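Local coordinates for Mgp-operon protein 3 (Mycoplasma pneumoniae, PDB 6RJ1) that probably serves as a surface cytoadhesin, an immunodominant P40/P90 partner of P1 in attaching this pathogen to sugars on host cells, at residues 794-802 with 812-820. Residues are numbered along the deposited sequence; the frame is centred on the assembly and turned at random.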
ATOM      1  N   GLY A 794     -18.351  25.511 -22.760  1.00120.09           N
ATOM      2  CA  GLY A 794     -19.239  25.126 -21.666  1.00118.50           C
ATOM      3  C   GLY A 794     -18.812  23.932 -20.843  1.00118.59           C
ATOM      4  O   GLY A 794     -19.628  23.390 -20.095  1.00118.66           O
ATOM      5  N   HIS A 795     -17.535  23.518 -20.963  1.00111.65           N
ATOM      6  CA  HIS A 795     -16.981  22.384 -20.215  1.00109.40           C
ATOM      7  C   HIS A 795     -15.776  22.814 -19.390  1.00108.64           C
ATOM      8  O   HIS A 795     -14.964  23.616 -19.856  1.00108.62           O
ATOM      9  CB  HIS A 795     -16.617  21.224 -21.154  1.00110.06           C
ATOM     10  CG  HIS A 795     -17.806  20.537 -21.751  1.00113.60           C
ATOM     11  ND1 HIS A 795     -18.385  20.981 -22.931  1.00115.68           N
ATOM     12  CD2 HIS A 795     -18.488  19.454 -21.313  1.00115.28           C
ATOM     13  CE1 HIS A 795     -19.392  20.158 -23.168  1.00114.96           C
ATOM     14  NE2 HIS A 795     -19.491  19.223 -22.222  1.00115.16           N
ATOM     15  N   LYS A 796     -15.675  22.294 -18.159  1.00101.33           N
ATOM     16  CA  LYS A 796     -14.588  22.582 -17.218  1.00 99.33           C
ATOM     17  C   LYS A 796     -13.258  21.970 -17.705  1.00100.71           C
ATOM     18  O   LYS A 796     -13.301  20.935 -18.376  1.00100.27           O
ATOM     19  CB  LYS A 796     -14.931  22.018 -15.821  1.00100.91           C
ATOM     20  CG  LYS A 796     -16.105  22.693 -15.106  1.00102.61           C
ATOM     21  CD  LYS A 796     -15.723  23.969 -14.329  1.00106.54           C
ATOM     22  CE  LYS A 796     -15.127  23.840 -12.929  1.00116.88           C
ATOM     23  NZ  LYS A 796     -15.935  22.972 -12.033  1.00133.50           N
ATOM     24  N   PRO A 797     -12.075  22.557 -17.370  1.00 95.33           N
ATOM     25  CA  PRO A 797     -10.799  21.950 -17.816  1.00 93.99           C
ATOM     26  C   PRO A 797     -10.525  20.593 -17.166  1.00 93.73           C
ATOM     27  O   PRO A 797     -10.705  20.444 -15.955  1.00 93.69           O
ATOM     28  CB  PRO A 797      -9.743  22.985 -17.412  1.00 96.01           C
ATOM     29  CG  PRO A 797     -10.365  23.768 -16.317  1.00100.74           C
ATOM     30  CD  PRO A 797     -11.838  23.793 -16.591  1.00 96.55           C
ATOM     31  N   ASN A 798     -10.102  19.608 -17.981  1.00 86.86           N
ATOM     32  CA  ASN A 798      -9.813  18.236 -17.556  1.00 85.19           C
ATOM     33  C   ASN A 798      -8.647  18.135 -16.585  1.00 86.19           C
ATOM     34  O   ASN A 798      -7.725  18.949 -16.614  1.00 84.56           O
ATOM     35  CB  ASN A 798      -9.532  17.316 -18.758  1.00 84.64           C
ATOM     36  CG  ASN A 798     -10.624  17.190 -19.796  1.00101.16           C
ATOM     37  OD1 ASN A 798     -11.830  17.230 -19.511  1.00 93.90           O
ATOM     38  ND2 ASN A 798     -10.207  17.010 -21.040  1.00 90.25           N
ATOM     39  N   TYR A 799      -8.682  17.101 -15.742  1.00 81.86           N
ATOM     40  CA  TYR A 799      -7.624  16.816 -14.788  1.00 80.90           C
ATOM     41  C   TYR A 799      -7.465  15.327 -14.561  1.00 82.61           C
ATOM     42  O   TYR A 799      -8.439  14.569 -14.603  1.00 82.72           O
ATOM     43  CB  TYR A 799      -7.775  17.602 -13.473  1.00 82.03           C
ATOM     44  CG  TYR A 799      -9.057  17.347 -12.714  1.00 83.44           C
ATOM     45  CD1 TYR A 799      -9.131  16.344 -11.748  1.00 85.33           C
ATOM     46  CD2 TYR A 799     -10.177  18.147 -12.912  1.00 83.95           C
ATOM     47  CE1 TYR A 799     -10.302  16.121 -11.026  1.00 85.58           C
ATOM     48  CE2 TYR A 799     -11.353  17.933 -12.198  1.00 84.73           C
ATOM     49  CZ  TYR A 799     -11.410  16.917 -11.257  1.00 91.21           C
ATOM     50  OH  TYR A 799     -12.566  16.708 -10.555  1.00 91.59           O
ATOM     51  N   SER A 800      -6.223  14.911 -14.343  1.00 76.38           N
ATOM     52  CA  SER A 800      -5.868  13.524 -14.118  1.00 74.72           C
ATOM     53  C   SER A 800      -4.818  13.424 -13.044  1.00 75.05           C
ATOM     54  O   SER A 800      -4.124  14.391 -12.767  1.00 74.38           O
ATOM     55  CB  SER A 800      -5.338  12.905 -15.409  1.00 78.53           C
ATOM     56  OG  SER A 800      -6.343  12.883 -16.408  1.00 89.01           O
ATOM     57  N   ALA A 801      -4.698  12.254 -12.446  1.00 70.16           N
ATOM     58  CA  ALA A 801      -3.669  11.975 -11.459  1.00 69.00           C
ATOM     59  C   ALA A 801      -2.858  10.828 -11.998  1.00 70.25           C
ATOM     60  O   ALA A 801      -3.406   9.925 -12.638  1.00 69.76           O
ATOM     61  CB  ALA A 801      -4.287  11.595 -10.130  1.00 69.61           C
ATOM     62  N   VAL A 802      -1.547  10.884 -11.810  1.00 64.48           N
ATOM     63  CA  VAL A 802      -0.707   9.789 -12.276  1.00 63.24           C
ATOM     64  C   VAL A 802       0.105   9.238 -11.122  1.00 63.80           C
ATOM     65  O   VAL A 802       0.320   9.930 -10.127  1.00 63.07           O
ATOM     66  CB  VAL A 802       0.162  10.082 -13.540  1.00 67.19           C
ATOM     67  CG1 VAL A 802      -0.682  10.528 -14.737  1.00 66.78           C
ATOM     68  CG2 VAL A 802       1.279  11.069 -13.246  1.00 66.96           C
ATOM     69  N   LEU A 812      -5.157   8.137 -13.787  1.00 63.81           N
ATOM     70  CA  LEU A 812      -6.503   8.168 -13.227  1.00 63.75           C
ATOM     71  C   LEU A 812      -7.248   9.366 -13.783  1.00 67.80           C
ATOM     72  O   LEU A 812      -6.803  10.495 -13.619  1.00 66.72           O
ATOM     73  CB  LEU A 812      -6.461   8.147 -11.691  1.00 63.66           C
ATOM     74  CG  LEU A 812      -5.593   7.041 -11.073  1.00 68.19           C
ATOM     75  CD1 LEU A 812      -5.407   7.259  -9.592  1.00 68.95           C
ATOM     76  CD2 LEU A 812      -6.134   5.651 -11.391  1.00 69.13           C
ATOM     77  N   ASN A 813      -8.343   9.105 -14.503  1.00 65.80           N
ATOM     78  CA  ASN A 813      -9.141  10.121 -15.192  1.00 65.65           C
ATOM     79  C   ASN A 813     -10.432  10.455 -14.475  1.00 70.45           C
ATOM     80  O   ASN A 813     -11.100   9.568 -13.938  1.00 68.51           O
ATOM     81  CB  ASN A 813      -9.395   9.710 -16.645  1.00 64.23           C
ATOM     82  CG  ASN A 813      -8.140   9.255 -17.342  1.00 85.46           C
ATOM     83  OD1 ASN A 813      -7.237  10.048 -17.629  1.00 83.95           O
ATOM     84  ND2 ASN A 813      -8.042   7.960 -17.601  1.00 74.21           N
ATOM     85  N   PHE A 814     -10.777  11.754 -14.472  1.00 69.76           N
ATOM     86  CA  PHE A 814     -11.958  12.287 -13.794  1.00 70.54           C
ATOM     87  C   PHE A 814     -12.799  13.175 -14.702  1.00 79.54           C
ATOM     88  O   PHE A 814     -12.281  13.745 -15.664  1.00 80.29           O
ATOM     89  CB  PHE A 814     -11.544  13.071 -12.529  1.00 71.55           C
ATOM     90  CG  PHE A 814     -10.599  12.342 -11.599  1.00 72.20           C
ATOM     91  CD1 PHE A 814     -11.084  11.457 -10.645  1.00 74.88           C
ATOM     92  CD2 PHE A 814      -9.228  12.532 -11.685  1.00 73.51           C
ATOM     93  CE1 PHE A 814     -10.210  10.772  -9.797  1.00 75.31           C
ATOM     94  CE2 PHE A 814      -8.356  11.846 -10.837  1.00 75.90           C
ATOM     95  CZ  PHE A 814      -8.853  10.968  -9.902  1.00 73.87           C
ATOM     96  N   ASN A 815     -14.102  13.293 -14.384  1.00 79.34           N
ATOM     97  CA  ASN A 815     -15.055  14.153 -15.086  1.00 80.67           C
ATOM     98  C   ASN A 815     -14.986  15.537 -14.404  1.00 87.59           C
ATOM     99  O   ASN A 815     -15.370  15.659 -13.239  1.00 87.01           O
ATOM    100  CB  ASN A 815     -16.469  13.564 -15.009  1.00 82.13           C
ATOM    101  CG  ASN A 815     -17.498  14.294 -15.832  1.00107.54           C
ATOM    102  OD1 ASN A 815     -17.763  15.489 -15.647  1.00100.02           O
ATOM    103  ND2 ASN A 815     -18.122  13.580 -16.751  1.00101.64           N
ATOM    104  N   PRO A 816     -14.462  16.579 -15.078  1.00 87.14           N
ATOM    105  CA  PRO A 816     -14.345  17.891 -14.411  1.00 88.16           C
ATOM    106  C   PRO A 816     -15.661  18.658 -14.216  1.00 94.73           C
ATOM    107  O   PRO A 816     -15.713  19.582 -13.398  1.00 94.52           O
ATOM    108  CB  PRO A 816     -13.358  18.646 -15.298  1.00 89.86           C
ATOM    109  CG  PRO A 816     -13.529  18.049 -16.649  1.00 93.95           C
ATOM    110  CD  PRO A 816     -13.921  16.614 -16.455  1.00 89.16           C
ATOM    111  N   ASP A 817     -16.713  18.281 -14.959  1.00 92.85           N
ATOM    112  CA  ASP A 817     -18.026  18.922 -14.867  1.00 93.50           C
ATOM    113  C   ASP A 817     -18.819  18.457 -13.635  1.00 97.48           C
ATOM    114  O   ASP A 817     -19.747  19.160 -13.220  1.00 98.34           O
ATOM    115  CB  ASP A 817     -18.849  18.687 -16.151  1.00 95.69           C
ATOM    116  CG  ASP A 817     -18.130  19.000 -17.451  1.00109.47           C
ATOM    117  OD1 ASP A 817     -17.449  20.055 -17.518  1.00111.22           O
ATOM    118  OD2 ASP A 817     -18.263  18.200 -18.407  1.00113.81           O
ATOM    119  N   THR A 818     -18.470  17.274 -13.072  1.00 91.57           N
ATOM    120  CA  THR A 818     -19.149  16.685 -11.910  1.00 90.82           C
ATOM    121  C   THR A 818     -18.204  16.393 -10.733  1.00 93.89           C
ATOM    122  O   THR A 818     -18.687  16.122  -9.629  1.00 94.02           O
ATOM    123  CB  THR A 818     -19.901  15.394 -12.305  1.00 98.94           C
ATOM    124  OG1 THR A 818     -18.966  14.393 -12.724  1.00 95.88           O
ATOM    125  CG2 THR A 818     -20.984  15.624 -13.362  1.00 97.28           C
ATOM    126  N   ASP A 819     -16.869  16.420 -10.976  1.00 88.69           N
ATOM    127  CA  ASP A 819     -15.805  16.134 -10.005  1.00 87.47           C
ATOM    128  C   ASP A 819     -15.957  14.716  -9.439  1.00 90.21           C
ATOM    129  O   ASP A 819     -15.899  14.479  -8.227  1.00 90.42           O
ATOM    130  CB  ASP A 819     -15.677  17.228  -8.926  1.00 89.09           C
ATOM    131  CG  ASP A 819     -15.367  18.604  -9.487  1.00101.26           C
ATOM    132  OD1 ASP A 819     -14.341  18.741 -10.192  1.00102.34           O
ATOM    133  OD2 ASP A 819     -16.146  19.544  -9.220  1.00108.00           O
ATOM    134  N   LYS A 820     -16.171  13.776 -10.367  1.00 85.25           N
ATOM    135  CA  LYS A 820     -16.356  12.345 -10.142  1.00 84.28           C
ATOM    136  C   LYS A 820     -15.407  11.568 -11.071  1.00 87.51           C
ATOM    137  O   LYS A 820     -14.750  12.176 -11.915  1.00 87.16           O
ATOM    138  CB  LYS A 820     -17.822  11.957 -10.429  1.00 86.16           C
ATOM    139  CG  LYS A 820     -18.819  12.470  -9.399  1.00100.77           C
ATOM    140  CD  LYS A 820     -20.251  12.230  -9.849  1.00114.03           C
ATOM    141  CE  LYS A 820     -21.264  12.626  -8.801  1.00130.07           C
ATOM    142  NZ  LYS A 820     -21.461  11.553  -7.791  1.00142.70           N
TER
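Y799 reaches from its strand to F814, P816 and D819. Its first torsion (chi1 60°) sets CG between the backbone N and the carbonyl carbon, swinging the ring toward the turn; CB and CG only carry it outward, and contact with 812-820 begins at the CD atoms. CD1 and CE1 run beside F814, CE1 lying 3.6 Å from F814 CB; the rings, tilted 23° to one another, are offset until little of either face is shared. On the other flank CD2 and CE2 lie against P816, with CE2 3.8 Å from P816 CB. At the tip, OH donates to OD1 of D819 over 2.7 Å, using that oxygen's anti lone pair, and ring and carboxylate are nearly coplanar (28°). D819 itself belongs to a G1 beta bulge, D819 and K820 both facing N815. Toward the hairpin's loop the pairing is regular antiparallel: A801 N to L812 O and L812 N to A801 O, the latter 2.8 Å. A801 CB packs 4.1 Å from CE2 of F814, on the face where V551 of strand 549-563 packs against both. S800 and N813 form the adjoining non-hydrogen-bonded pair on the other face, where R811 holds S800 OG and the carbonyls of I832 and P913 take N813 ND2. Beyond Y799 the ladder bonds stop and the P816 ring sits against the chain, CB 3.3 Å from P797 O and CG 3.4 Å from K796 O. Farther out, K796 N donates to D817 OD1 (2.9 Å), while OD2 meets the edge of the H795 ring. The short bond to D819 fixes the direction of the phenol O-H, and these two donors probably help both aspartates stay ionised at the hairpin's open end.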